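Local coordinates for bifunctional protein PutA (Bdellovibrio bacteriovorus, PDB 5UR2), which is a bifunctional flavoenzyme of proline catabolism, probably oxidising L-proline with FAD and then L-glutamate gamma-semialdehyde with NAD+ to L-glutamate, at residues S354-T359 with E427-G432; K19-Q24 with K390-D395; Q7-S12 with C363-E368; A274-S279 with V321-N326. One frame throughout, in Å; residues are numbered along the deposited sequence.

Interaction 1: S354-T359 with E427-G432; sequences SHNVRT and ESWLRG. With P5F (N-propargylglycine-modified flavin adenine dinucleotide), chain F.
The side-chain amide of N356 stacks on one face of the W429 indole, the two planes 30° apart, with OD1 displaced toward the rim. On that same face sits the backbone N of V357, also off-centre, while V357 CB comes within 3.4 Å of W429 CH2. The imidazole of H355 meets the cofactor edge-on: ND1 donates to P5F O2P over 3.1 Å, and the backbone N of H355 reaches the same oxygen. These residues belong to the proline dehydrogenase barrel, where the loop after strand 349-353 and the start of helix 429-434 grip the pyrophosphate of the modified FAD. N356 CG stands anti to its backbone N (chi1 179°), and beyond it ND2 donates to P5F O1A at 2.7 Å. N356 OD1 caps helix 357-369, accepting from T359 N at 3.1 Å, the donor above the carbonyl plane. S354 OG donates to P5F O1P at 2.6 Å, and from 427-432 W429 N gives an almost straight bond to P5F O2A (2.9 Å). W429 NE1 is satisfied by L443 O.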
# COMPACT_ATOMS: atom_id res chain seq x y z
N SER B 354 -22.45 43.15 -22.01
CA SER B 354 -23.14 42.25 -21.10
C SER B 354 -24.54 41.98 -21.62
O SER B 354 -25.18 42.87 -22.18
CB SER B 354 -23.24 42.84 -19.68
OG SER B 354 -23.91 41.92 -18.83
N HIS B 355 -25.02 40.75 -21.39
CA HIS B 355 -26.40 40.38 -21.68
C HIS B 355 -27.29 40.38 -20.43
O HIS B 355 -28.46 40.00 -20.50
CB HIS B 355 -26.47 39.01 -22.36
CG HIS B 355 -25.51 38.85 -23.49
ND1 HIS B 355 -24.22 38.39 -23.32
CD2 HIS B 355 -25.63 39.14 -24.81
CE1 HIS B 355 -23.61 38.36 -24.49
NE2 HIS B 355 -24.44 38.82 -25.41
N ASN B 356 -26.75 40.82 -19.30
CA ASN B 356 -27.41 40.74 -17.99
C ASN B 356 -28.21 42.01 -17.76
O ASN B 356 -27.64 43.11 -17.73
CB ASN B 356 -26.32 40.53 -16.94
CG ASN B 356 -26.84 40.44 -15.51
OD1 ASN B 356 -27.78 41.12 -15.13
ND2 ASN B 356 -26.19 39.59 -14.71
N VAL B 357 -29.54 41.88 -17.60
CA VAL B 357 -30.41 43.05 -17.47
C VAL B 357 -30.09 43.84 -16.20
O VAL B 357 -30.14 45.07 -16.21
CB VAL B 357 -31.90 42.65 -17.53
CG1 VAL B 357 -32.80 43.81 -17.13
CG2 VAL B 357 -32.27 42.21 -18.94
N ARG B 358 -29.75 43.15 -15.10
CA ARG B 358 -29.30 43.86 -13.89
C ARG B 358 -28.09 44.74 -14.18
O ARG B 358 -28.11 45.95 -13.90
CB ARG B 358 -28.98 42.86 -12.78
CG ARG B 358 -28.05 43.40 -11.68
CD ARG B 358 -28.72 44.47 -10.81
NE ARG B 358 -27.73 45.30 -10.10
CZ ARG B 358 -28.01 46.06 -9.04
NH1 ARG B 358 -29.24 46.10 -8.56
NH2 ARG B 358 -27.06 46.79 -8.47
N THR B 359 -27.04 44.15 -14.76
CA THR B 359 -25.83 44.90 -15.11
C THR B 359 -26.14 46.09 -16.01
O THR B 359 -25.68 47.21 -15.77
CB THR B 359 -24.84 43.96 -15.81
OG1 THR B 359 -24.60 42.81 -14.99
CG2 THR B 359 -23.50 44.69 -16.10
N GLU B 427 -24.22 29.61 -13.28
CA GLU B 427 -24.18 31.01 -12.89
C GLU B 427 -24.66 31.97 -13.97
O GLU B 427 -24.58 33.18 -13.77
CB GLU B 427 -22.75 31.40 -12.48
CG GLU B 427 -22.13 30.48 -11.46
CD GLU B 427 -22.90 30.46 -10.16
OE1 GLU B 427 -23.59 31.45 -9.85
OE2 GLU B 427 -22.80 29.45 -9.43
N SER B 428 -25.11 31.46 -15.11
CA SER B 428 -25.50 32.33 -16.21
C SER B 428 -26.78 33.10 -15.88
O SER B 428 -27.79 32.52 -15.49
CB SER B 428 -25.71 31.50 -17.48
OG SER B 428 -26.43 32.25 -18.44
N TRP B 429 -26.73 34.43 -16.03
CA TRP B 429 -27.93 35.23 -15.77
C TRP B 429 -29.05 34.88 -16.75
O TRP B 429 -30.22 34.78 -16.35
CB TRP B 429 -27.61 36.72 -15.85
CG TRP B 429 -28.75 37.57 -15.36
CD1 TRP B 429 -28.94 38.03 -14.09
CD2 TRP B 429 -29.86 38.06 -16.13
NE1 TRP B 429 -30.10 38.77 -14.01
CE2 TRP B 429 -30.68 38.80 -15.25
CE3 TRP B 429 -30.23 37.95 -17.47
CZ2 TRP B 429 -31.86 39.43 -15.68
CZ3 TRP B 429 -31.41 38.57 -17.89
CH2 TRP B 429 -32.21 39.30 -16.99
N LEU B 430 -28.72 34.69 -18.03
CA LEU B 430 -29.72 34.35 -19.03
C LEU B 430 -30.36 33.00 -18.73
O LEU B 430 -31.57 32.82 -18.92
CB LEU B 430 -29.11 34.33 -20.42
CG LEU B 430 -28.84 35.71 -21.00
CD1 LEU B 430 -28.01 35.53 -22.25
CD2 LEU B 430 -30.14 36.41 -21.30
N ARG B 431 -29.56 32.02 -18.31
CA ARG B 431 -30.14 30.74 -17.93
C ARG B 431 -31.11 30.91 -16.76
O ARG B 431 -32.21 30.34 -16.76
CB ARG B 431 -29.06 29.73 -17.57
CG ARG B 431 -29.65 28.48 -16.97
CD ARG B 431 -28.62 27.52 -16.45
NE ARG B 431 -29.23 26.52 -15.59
CZ ARG B 431 -28.65 25.37 -15.23
NH1 ARG B 431 -27.43 25.08 -15.67
NH2 ARG B 431 -29.28 24.52 -14.44
N GLY B 432 -30.73 31.71 -15.75
CA GLY B 432 -31.61 31.90 -14.62
C GLY B 432 -32.95 32.48 -15.01
O GLY B 432 -33.99 32.10 -14.46
PA P5F F . -23.57 37.03 -16.80
O1A P5F F . -24.23 38.19 -15.99
O2A P5F F . -24.22 35.73 -16.78
O5B P5F F . -22.18 36.65 -16.35
C5B P5F F . -21.52 35.43 -16.66
C4B P5F F . -20.03 35.59 -16.32
O4B P5F F . -19.76 35.59 -14.94
C3B P5F F . -19.10 34.55 -16.87
O3B P5F F . -18.82 34.73 -18.21
C2B P5F F . -17.90 34.71 -16.02
O2B P5F F . -17.15 35.78 -16.49
C1B P5F F . -18.48 35.07 -14.70
N9A P5F F . -18.62 33.96 -13.79
C8A P5F F . -19.32 32.78 -13.98
N7A P5F F . -19.21 32.03 -12.88
C5A P5F F . -18.45 32.70 -11.92
C6A P5F F . -17.99 32.41 -10.64
N6A P5F F . -18.34 31.17 -10.00
N1A P5F F . -17.22 33.29 -9.97
C2A P5F F . -16.88 34.47 -10.52
N3A P5F F . -17.28 34.77 -11.79
C4A P5F F . -18.05 33.94 -12.50
N1 P5F F . -14.51 37.95 -22.60
C2 P5F F . -13.08 38.06 -22.41
O2 P5F F . -12.52 37.45 -21.31
N3 P5F F . -12.27 38.80 -23.33
C4 P5F F . -12.82 39.44 -24.47
O4 P5F F . -11.96 40.14 -25.33
C4X P5F F . -14.32 39.32 -24.68
N5 P5F F . -14.97 39.83 -25.88
C5X P5F F . -16.43 40.05 -25.78
C6 P5F F . -17.09 41.04 -26.69
C7 P5F F . -18.47 41.32 -26.54
C7M P5F F . -19.13 42.32 -27.46
C8 P5F F . -19.24 40.67 -25.52
C8M P5F F . -20.71 40.95 -25.33
C9 P5F F . -18.62 39.74 -24.66
C9A P5F F . -17.17 39.43 -24.82
N10 P5F F . -16.52 38.48 -23.91
C10 P5F F . -15.10 38.60 -23.76
C1' P5F F . -17.29 37.57 -23.02
C2' P5F F . -17.73 38.25 -21.73
O2' P5F F . -16.62 38.50 -20.96
C3' P5F F . -18.75 37.45 -20.90
O3' P5F F . -18.16 36.27 -20.51
C4' P5F F . -20.04 37.11 -21.62
O4' P5F F . -20.27 38.11 -22.56
C5' P5F F . -21.26 36.85 -20.71
O5' P5F F . -21.34 37.72 -19.60
P P5F F . -22.70 38.39 -19.03
O1P P5F F . -22.59 39.78 -18.30
O2P P5F F . -23.61 38.31 -20.32
O3P P5F F . -23.44 37.13 -18.28
C21 P5F F . -13.85 38.10 -27.49
C22 P5F F . -14.40 39.07 -26.74
C23 P5F F . -12.32 37.94 -27.61

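Interaction 2: K19-Q24 with K390-D395; sequences KRMESQ and KKTIVD
The C-terminal end of helix 6-22 and the turn after it, from the N-terminal part of the protein, meet a helix of the proline dehydrogenase barrel through R20, M21 and Q24 on one side and K391, T392 and D395 on the other. Q24 is bent at chi2 (-62°), which places its CD near K391 CG. NE2 donates two hydrogen bonds, to D395 OD2 tip to tip at 3.1 Å, with the carboxylate oxygen close to the amide plane, and to T392 OG1 at 3.2 Å, tilted from that plane. OE1 rests 3.3 Å from K391 CG and takes a weak bond from K391 NZ. That ammonium also forms a salt bridge to D395 OD2 (3.0 Å), meeting the syn lone pair of that oxygen, so two donors hold it. T392 OG1 touches M21 CG at 3.4 Å and is hydrogen-bonded to P388 O; T392 CG2 packs on R20 CB and CD. Helix 387-395 follows strand 379-382 and precedes strand 400-406 in the chain; I393 and V394 touch M400 of the latter, and I393 also meets helix 357-369.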
# COMPACT_ATOMS: atom_id res chain seq x y z
N LYS B 19 -40.25 44.22 -18.75
CA LYS B 19 -41.64 44.39 -19.20
C LYS B 19 -41.69 44.60 -20.71
O LYS B 19 -42.48 43.95 -21.41
CB LYS B 19 -42.30 45.55 -18.46
CG LYS B 19 -43.74 45.82 -18.87
CD LYS B 19 -44.62 44.57 -18.81
CE LYS B 19 -44.94 44.13 -17.38
NZ LYS B 19 -46.10 43.18 -17.34
N ARG B 20 -40.84 45.49 -21.23
CA ARG B 20 -40.76 45.70 -22.67
C ARG B 20 -40.42 44.41 -23.40
O ARG B 20 -40.93 44.16 -24.50
CB ARG B 20 -39.69 46.75 -23.00
CG ARG B 20 -40.00 48.18 -22.66
CD ARG B 20 -38.73 49.00 -22.90
NE ARG B 20 -38.90 50.44 -22.77
CZ ARG B 20 -39.22 51.26 -23.77
NH1 ARG B 20 -39.42 50.77 -24.99
NH2 ARG B 20 -39.33 52.56 -23.55
N MET B 21 -39.57 43.57 -22.80
CA MET B 21 -39.15 42.34 -23.45
C MET B 21 -40.33 41.41 -23.70
O MET B 21 -40.33 40.67 -24.68
CB MET B 21 -38.09 41.63 -22.61
CG MET B 21 -36.71 42.25 -22.72
SD MET B 21 -35.61 41.74 -21.39
CE MET B 21 -35.74 39.95 -21.52
N GLU B 22 -41.35 41.46 -22.84
CA GLU B 22 -42.53 40.65 -23.05
C GLU B 22 -43.28 41.04 -24.31
O GLU B 22 -44.01 40.21 -24.86
CB GLU B 22 -43.48 40.77 -21.86
CG GLU B 22 -42.86 40.55 -20.49
CD GLU B 22 -43.88 40.76 -19.37
OE1 GLU B 22 -43.52 40.62 -18.18
OE2 GLU B 22 -45.05 41.05 -19.70
N SER B 23 -43.12 42.28 -24.78
CA SER B 23 -43.81 42.77 -25.96
C SER B 23 -43.05 42.53 -27.26
O SER B 23 -43.58 42.83 -28.34
CB SER B 23 -44.10 44.27 -25.82
N GLN B 24 -41.83 41.99 -27.20
CA GLN B 24 -41.08 41.62 -28.39
C GLN B 24 -41.57 40.30 -28.98
O GLN B 24 -42.19 39.47 -28.30
CB GLN B 24 -39.58 41.49 -28.09
CG GLN B 24 -38.92 42.67 -27.41
CD GLN B 24 -38.97 43.93 -28.27
OE1 GLN B 24 -39.37 43.89 -29.44
NE2 GLN B 24 -38.55 45.05 -27.70
N LYS B 390 -31.51 42.62 -26.58
CA LYS B 390 -30.87 43.47 -27.58
C LYS B 390 -31.85 44.43 -28.23
O LYS B 390 -31.61 45.64 -28.32
CB LYS B 390 -30.23 42.57 -28.65
CG LYS B 390 -29.08 43.16 -29.45
CD LYS B 390 -28.56 42.12 -30.45
CE LYS B 390 -27.72 41.02 -29.76
NZ LYS B 390 -27.31 39.90 -30.67
N LYS B 391 -32.98 43.90 -28.72
CA LYS B 391 -33.96 44.74 -29.40
C LYS B 391 -34.52 45.79 -28.46
O LYS B 391 -34.70 46.95 -28.85
CB LYS B 391 -35.08 43.86 -29.95
CG LYS B 391 -36.28 44.61 -30.48
CD LYS B 391 -36.08 45.11 -31.90
CE LYS B 391 -37.42 45.40 -32.57
NZ LYS B 391 -38.34 46.16 -31.67
N THR B 392 -34.76 45.42 -27.19
CA THR B 392 -35.29 46.36 -26.21
C THR B 392 -34.33 47.52 -25.98
O THR B 392 -34.74 48.69 -25.96
CB THR B 392 -35.60 45.64 -24.90
OG1 THR B 392 -36.65 44.68 -25.12
CG2 THR B 392 -36.05 46.62 -23.83
N ILE B 393 -33.03 47.22 -25.82
CA ILE B 393 -32.03 48.27 -25.62
C ILE B 393 -32.05 49.27 -26.77
O ILE B 393 -31.92 50.48 -26.56
CB ILE B 393 -30.62 47.66 -25.46
CG1 ILE B 393 -30.54 46.71 -24.27
CG2 ILE B 393 -29.59 48.76 -25.34
CD1 ILE B 393 -30.76 47.38 -22.95
N VAL B 394 -32.18 48.77 -28.00
CA VAL B 394 -32.23 49.66 -29.16
C VAL B 394 -33.49 50.51 -29.12
O VAL B 394 -33.44 51.72 -29.40
CB VAL B 394 -32.14 48.83 -30.46
CG1 VAL B 394 -32.30 49.73 -31.68
CG2 VAL B 394 -30.83 48.07 -30.53
N ASP B 395 -34.63 49.90 -28.80
CA ASP B 395 -35.87 50.66 -28.69
C ASP B 395 -35.75 51.77 -27.65
O ASP B 395 -36.34 52.85 -27.83
CB ASP B 395 -37.05 49.76 -28.33
CG ASP B 395 -37.42 48.79 -29.44
OD1 ASP B 395 -37.10 49.07 -30.62
OD2 ASP B 395 -38.06 47.76 -29.12

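Interaction 3: Q7-S12 with C363-E368; sequences QSQIVS and CMLYAE
I10 faces L365 and Y366 where helix 6-22 packs on helix 357-369. At I10 CB the chain forks. CG1 stands anti to the carbonyl carbon (chi1 -67°), and from there it reaches L365, lying 3.8 Å from L365 CB and slightly farther from L365 CG; the two side chains slide past each other in opposite directions. CD1 continues the extended chain (chi2 172°) and ends beside the Y366 ring, 3.9 Å from Y366 CE1 and 3.8 Å from Y366 OH, the two side chains crossing at about a right angle. The other branch, CG2, packs against R358 of the same barrel helix. L365 in turn puts CD1 against Q9, 4.0 Å from Q9 CB and 3.9 Å from Q9 OE1. The helix segments have axes 9.5 Å apart at closest approach and run at 125° to one another, nearer antiparallel than parallel. The polar ends find partners around this apolar strip: Q9 OE1 is hydrogen-bonded to K369 NZ and Q7 OE1 to R358 NH2, while Y366 OH is held by E335 within the barrel. With no hydrogen bond crossing directly between 7-12 and 363-368, their mutual contact rests on van der Waals packing of I10, L365, the Q9 side chain and the tyrosine ring, and the bonds of Q7 and Q9 to R358 and K369 tie the N-terminal helix to the barrel.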
# COMPACT_ATOMS: atom_id res chain seq x y z
N GLN B 7 -30.34 51.44 -5.22
CA GLN B 7 -30.64 50.06 -5.55
C GLN B 7 -32.10 49.89 -5.93
O GLN B 7 -32.43 49.06 -6.79
CB GLN B 7 -30.25 49.15 -4.39
CG GLN B 7 -28.73 49.16 -4.15
CD GLN B 7 -27.94 48.89 -5.45
OE1 GLN B 7 -28.29 48.03 -6.25
NE2 GLN B 7 -26.90 49.70 -5.68
N SER B 8 -33.00 50.66 -5.31
CA SER B 8 -34.40 50.62 -5.69
C SER B 8 -34.64 51.21 -7.08
O SER B 8 -35.53 50.76 -7.80
CB SER B 8 -35.26 51.35 -4.66
OG SER B 8 -35.71 52.59 -5.18
N GLN B 9 -33.88 52.25 -7.46
CA GLN B 9 -34.06 52.82 -8.79
C GLN B 9 -33.50 51.90 -9.87
O GLN B 9 -34.04 51.84 -10.99
CB GLN B 9 -33.40 54.19 -8.88
CG GLN B 9 -33.81 55.14 -7.78
CD GLN B 9 -33.29 56.55 -7.99
OE1 GLN B 9 -33.23 57.04 -9.13
NE2 GLN B 9 -32.91 57.21 -6.91
N ILE B 10 -32.41 51.19 -9.57
CA ILE B 10 -31.88 50.22 -10.53
C ILE B 10 -32.89 49.09 -10.74
O ILE B 10 -33.20 48.72 -11.88
CB ILE B 10 -30.51 49.70 -10.05
CG1 ILE B 10 -29.50 50.86 -10.11
CG2 ILE B 10 -30.05 48.53 -10.90
CD1 ILE B 10 -28.18 50.54 -9.49
N VAL B 11 -33.46 48.56 -9.65
CA VAL B 11 -34.47 47.50 -9.77
C VAL B 11 -35.62 47.97 -10.65
O VAL B 11 -36.14 47.20 -11.47
CB VAL B 11 -34.95 47.05 -8.38
CG1 VAL B 11 -36.21 46.19 -8.50
CG2 VAL B 11 -33.87 46.27 -7.68
N SER B 12 -36.04 49.22 -10.49
CA SER B 12 -37.13 49.76 -11.31
C SER B 12 -36.77 49.77 -12.79
O SER B 12 -37.60 49.44 -13.64
CB SER B 12 -37.50 51.17 -10.85
OG SER B 12 -38.00 51.14 -9.52
N CYS B 363 -25.75 50.19 -15.06
CA CYS B 363 -24.98 51.13 -15.86
C CYS B 363 -25.84 52.32 -16.29
O CYS B 363 -25.39 53.47 -16.22
CB CYS B 363 -24.40 50.42 -17.08
SG CYS B 363 -23.10 49.22 -16.69
N MET B 364 -27.07 52.07 -16.71
CA MET B 364 -27.93 53.16 -17.16
C MET B 364 -28.13 54.18 -16.06
O MET B 364 -28.06 55.39 -16.30
CB MET B 364 -29.29 52.63 -17.62
CG MET B 364 -29.27 51.83 -18.90
SD MET B 364 -30.88 51.10 -19.23
CE MET B 364 -30.52 50.23 -20.75
N LEU B 365 -28.41 53.71 -14.84
CA LEU B 365 -28.69 54.60 -13.73
C LEU B 365 -27.44 55.37 -13.31
O LEU B 365 -27.49 56.59 -13.11
CB LEU B 365 -29.27 53.81 -12.55
CG LEU B 365 -30.78 53.87 -12.40
CD1 LEU B 365 -31.24 55.28 -12.05
CD2 LEU B 365 -31.43 53.43 -13.69
N TYR B 366 -26.31 54.66 -13.20
CA TYR B 366 -25.06 55.31 -12.84
C TYR B 366 -24.73 56.42 -13.84
O TYR B 366 -24.29 57.51 -13.46
CB TYR B 366 -23.92 54.28 -12.79
CG TYR B 366 -24.07 53.22 -11.71
CD1 TYR B 366 -24.68 53.48 -10.48
CD2 TYR B 366 -23.62 51.92 -11.94
CE1 TYR B 366 -24.82 52.48 -9.49
CE2 TYR B 366 -23.76 50.91 -10.97
CZ TYR B 366 -24.35 51.19 -9.76
OH TYR B 366 -24.47 50.17 -8.82
N ALA B 367 -24.99 56.16 -15.13
CA ALA B 367 -24.82 57.22 -16.12
C ALA B 367 -25.79 58.37 -15.87
O ALA B 367 -25.43 59.54 -15.97
CB ALA B 367 -25.00 56.67 -17.54
N GLU B 368 -27.05 58.05 -15.52
CA GLU B 368 -28.04 59.10 -15.35
C GLU B 368 -27.77 59.94 -14.11
O GLU B 368 -27.98 61.16 -14.13
CB GLU B 368 -29.45 58.51 -15.30
CG GLU B 368 -29.95 58.06 -16.66
CD GLU B 368 -31.17 57.16 -16.59
OE1 GLU B 368 -31.87 57.16 -15.55
OE2 GLU B 368 -31.43 56.46 -17.60

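Interaction 4: A274-S279 with V321-N326; sequences AYLRDS and VPVYTN. With P5F (N-propargylglycine-modified flavin adenine dinucleotide), chain F.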
# COMPACT_ATOMS: atom_id res chain seq x y z
N ALA B 274 -13.90 42.12 -15.76
CA ALA B 274 -14.26 42.38 -14.37
C ALA B 274 -14.22 41.13 -13.50
O ALA B 274 -14.26 41.26 -12.28
CB ALA B 274 -15.65 43.02 -14.29
N TYR B 275 -14.15 39.94 -14.07
CA TYR B 275 -14.05 38.79 -13.17
C TYR B 275 -12.65 38.59 -12.63
O TYR B 275 -12.44 37.66 -11.83
CB TYR B 275 -14.58 37.52 -13.86
CG TYR B 275 -13.73 36.84 -14.94
CD1 TYR B 275 -12.59 37.45 -15.49
CD2 TYR B 275 -14.11 35.58 -15.43
CE1 TYR B 275 -11.84 36.79 -16.49
CE2 TYR B 275 -13.38 34.93 -16.42
CZ TYR B 275 -12.25 35.52 -16.94
OH TYR B 275 -11.55 34.84 -17.93
N LEU B 276 -11.68 39.42 -13.03
CA LEU B 276 -10.33 39.36 -12.49
C LEU B 276 -10.24 40.16 -11.19
O LEU B 276 -10.80 41.26 -11.09
CB LEU B 276 -9.29 39.89 -13.47
CG LEU B 276 -9.11 39.06 -14.75
CD1 LEU B 276 -8.03 39.67 -15.65
CD2 LEU B 276 -8.81 37.59 -14.41
N ARG B 277 -9.51 39.61 -10.21
CA ARG B 277 -9.33 40.30 -8.94
C ARG B 277 -8.59 41.63 -9.09
O ARG B 277 -8.81 42.55 -8.29
CB ARG B 277 -8.59 39.39 -7.94
CG ARG B 277 -9.38 38.13 -7.58
CD ARG B 277 -8.59 37.09 -6.75
NE ARG B 277 -9.41 35.88 -6.61
CZ ARG B 277 -10.37 35.72 -5.69
NH1 ARG B 277 -10.64 36.67 -4.81
NH2 ARG B 277 -11.07 34.60 -5.67
N ASP B 278 -7.72 41.77 -10.10
CA ASP B 278 -6.93 42.99 -10.23
C ASP B 278 -7.51 43.96 -11.24
O ASP B 278 -6.88 44.98 -11.55
CB ASP B 278 -5.46 42.65 -10.54
CG ASP B 278 -5.27 41.93 -11.87
OD1 ASP B 278 -6.22 41.86 -12.67
OD2 ASP B 278 -4.13 41.43 -12.10
N SER B 279 -8.73 43.71 -11.71
CA SER B 279 -9.27 44.52 -12.79
C SER B 279 -9.63 45.94 -12.33
O SER B 279 -9.50 46.89 -13.11
CB SER B 279 -10.48 43.80 -13.39
OG SER B 279 -11.44 43.45 -12.39
N VAL B 321 -5.66 31.79 -7.55
CA VAL B 321 -6.71 31.83 -8.56
C VAL B 321 -6.97 33.30 -8.93
O VAL B 321 -7.34 34.09 -8.05
CB VAL B 321 -7.97 31.12 -8.04
CG1 VAL B 321 -9.10 31.20 -9.06
CG2 VAL B 321 -7.61 29.70 -7.73
N PRO B 322 -6.73 33.72 -10.19
CA PRO B 322 -6.85 35.15 -10.52
C PRO B 322 -8.28 35.64 -10.71
O PRO B 322 -8.49 36.86 -10.72
CB PRO B 322 -6.06 35.27 -11.83
CG PRO B 322 -6.24 33.98 -12.48
CD PRO B 322 -6.22 32.95 -11.34
N VAL B 323 -9.26 34.75 -10.87
CA VAL B 323 -10.66 35.15 -11.00
C VAL B 323 -11.33 35.07 -9.64
O VAL B 323 -10.90 34.32 -8.75
CB VAL B 323 -11.42 34.30 -12.04
CG1 VAL B 323 -10.92 34.60 -13.45
CG2 VAL B 323 -11.26 32.81 -11.73
N TYR B 324 -12.36 35.90 -9.44
CA TYR B 324 -13.29 35.65 -8.35
C TYR B 324 -13.93 34.29 -8.56
O TYR B 324 -14.10 33.85 -9.70
CB TYR B 324 -14.40 36.71 -8.28
CG TYR B 324 -13.92 38.11 -8.10
CD1 TYR B 324 -13.41 38.54 -6.88
CD2 TYR B 324 -13.95 39.01 -9.17
CE1 TYR B 324 -12.97 39.86 -6.71
CE2 TYR B 324 -13.50 40.31 -9.02
CZ TYR B 324 -13.02 40.73 -7.79
OH TYR B 324 -12.59 42.03 -7.66
N THR B 325 -14.29 33.63 -7.46
CA THR B 325 -14.97 32.35 -7.59
C THR B 325 -16.39 32.39 -7.04
O THR B 325 -17.07 31.37 -7.02
CB THR B 325 -14.14 31.23 -6.95
OG1 THR B 325 -13.80 31.59 -5.61
CG2 THR B 325 -12.85 31.01 -7.76
N ASN B 326 -16.87 33.56 -6.63
CA ASN B 326 -18.28 33.81 -6.36
C ASN B 326 -18.80 34.71 -7.47
O ASN B 326 -18.27 35.81 -7.67
CB ASN B 326 -18.43 34.44 -4.97
CG ASN B 326 -19.83 34.99 -4.68
OD1 ASN B 326 -20.77 34.79 -5.43
ND2 ASN B 326 -19.95 35.68 -3.56
PA P5F F . -23.57 37.03 -16.80
O1A P5F F . -24.23 38.19 -15.99
O2A P5F F . -24.22 35.73 -16.78
O5B P5F F . -22.18 36.65 -16.35
C5B P5F F . -21.52 35.43 -16.66
C4B P5F F . -20.03 35.59 -16.32
O4B P5F F . -19.76 35.59 -14.94
C3B P5F F . -19.10 34.55 -16.87
O3B P5F F . -18.82 34.73 -18.21
C2B P5F F . -17.90 34.71 -16.02
O2B P5F F . -17.15 35.78 -16.49
C1B P5F F . -18.48 35.07 -14.70
N9A P5F F . -18.62 33.96 -13.79
C8A P5F F . -19.32 32.78 -13.98
N7A P5F F . -19.21 32.03 -12.88
C5A P5F F . -18.45 32.70 -11.92
C6A P5F F . -17.99 32.41 -10.64
N6A P5F F . -18.34 31.17 -10.00
N1A P5F F . -17.22 33.29 -9.97
C2A P5F F . -16.88 34.47 -10.52
N3A P5F F . -17.28 34.77 -11.79
C4A P5F F . -18.05 33.94 -12.50
N1 P5F F . -14.51 37.95 -22.60
C2 P5F F . -13.08 38.06 -22.41
O2 P5F F . -12.52 37.45 -21.31
N3 P5F F . -12.27 38.80 -23.33
C4 P5F F . -12.82 39.44 -24.47
O4 P5F F . -11.96 40.14 -25.33
C4X P5F F . -14.32 39.32 -24.68
N5 P5F F . -14.97 39.83 -25.88
C5X P5F F . -16.43 40.05 -25.78
C6 P5F F . -17.09 41.04 -26.69
C7 P5F F . -18.47 41.32 -26.54
C7M P5F F . -19.13 42.32 -27.46
C8 P5F F . -19.24 40.67 -25.52
C8M P5F F . -20.71 40.95 -25.33
C9 P5F F . -18.62 39.74 -24.66
C9A P5F F . -17.17 39.43 -24.82
N10 P5F F . -16.52 38.48 -23.91
C10 P5F F . -15.10 38.60 -23.76
C1' P5F F . -17.29 37.57 -23.02
C2' P5F F . -17.73 38.25 -21.73
O2' P5F F . -16.62 38.50 -20.96
C3' P5F F . -18.75 37.45 -20.90
O3' P5F F . -18.16 36.27 -20.51
C4' P5F F . -20.04 37.11 -21.62
O4' P5F F . -20.27 38.11 -22.56
C5' P5F F . -21.26 36.85 -20.71
O5' P5F F . -21.34 37.72 -19.60
P P5F F . -22.70 38.39 -19.03
O1P P5F F . -22.59 39.78 -18.30
O2P P5F F . -23.61 38.31 -20.32
O3P P5F F . -23.44 37.13 -18.28
C21 P5F F . -13.85 38.10 -27.49
C22 P5F F . -14.40 39.07 -26.74
C23 P5F F . -12.32 37.94 -27.61
O HOH W 1 -11.09 44.24 -9.08
O HOH W 2 -6.52 39.03 -10.97
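Y275 chi1 of 74° puts CG between the backbone N and the carbonyl carbon, and one face of the ring is met by V323 CG1; that methyl, anti to its own carbonyl carbon, stands 3.6 Å from the ring centroid, almost exactly on the normal. The result is a CH-pi contact between two loops of the proline dehydrogenase barrel, one following strand 268-273 and the other leading into helix 327-343. A single beta bridge pairs L276 with V323. It is framed by Y324 N donating to Y275 O and R277 N to P322 O, each at 3.0 Å. R277 then extends from CG to NE across the second loop. Its NE makes weak bonds to two carbonyls, V321 O (3.1 Å) and V323 O (3.0 Å), and NH2 adds another weak bond to V323 O; T454 OG1 takes a further bond from NH2. One face of the guanidinium is covered by Y324 CA, while R277 CG sits over the Y324 ring toward its rim, 4.3 Å from the centroid. Both loops border the adenosine half of the modified FAD: Y275 CD2 approaches the ribose atom P5F O2B, and T325 O receives a weak bond from the adenine atom P5F N6A. A water joins the loops as well, donating to P322 O and accepting from D278 N, which lies 3.1 Å from it.

Interactions 1 and 4 both border the modified FAD in the proline dehydrogenase barrel, 18 Å apart by centres: interaction 1 holds its pyrophosphate and interaction 4 its adenosine end. Interactions 2 and 3, with centres 17 Å apart, lay the two ends of helix 6-22 on barrel helices 387-395 and 357-369. Interaction 3 shares helix 357-369 with interaction 1, and R358 connects them. M21 packs on V357 between interactions 1 and 2, I393 on M364 between 2 and 3. Along the chain interaction 4 closes before interaction 1 opens and nests within the loops of 2 and 3. Helix 6-22 thus rests on the barrel, its M21 and I10 side chains about 12 and 13 Å from the cofactor.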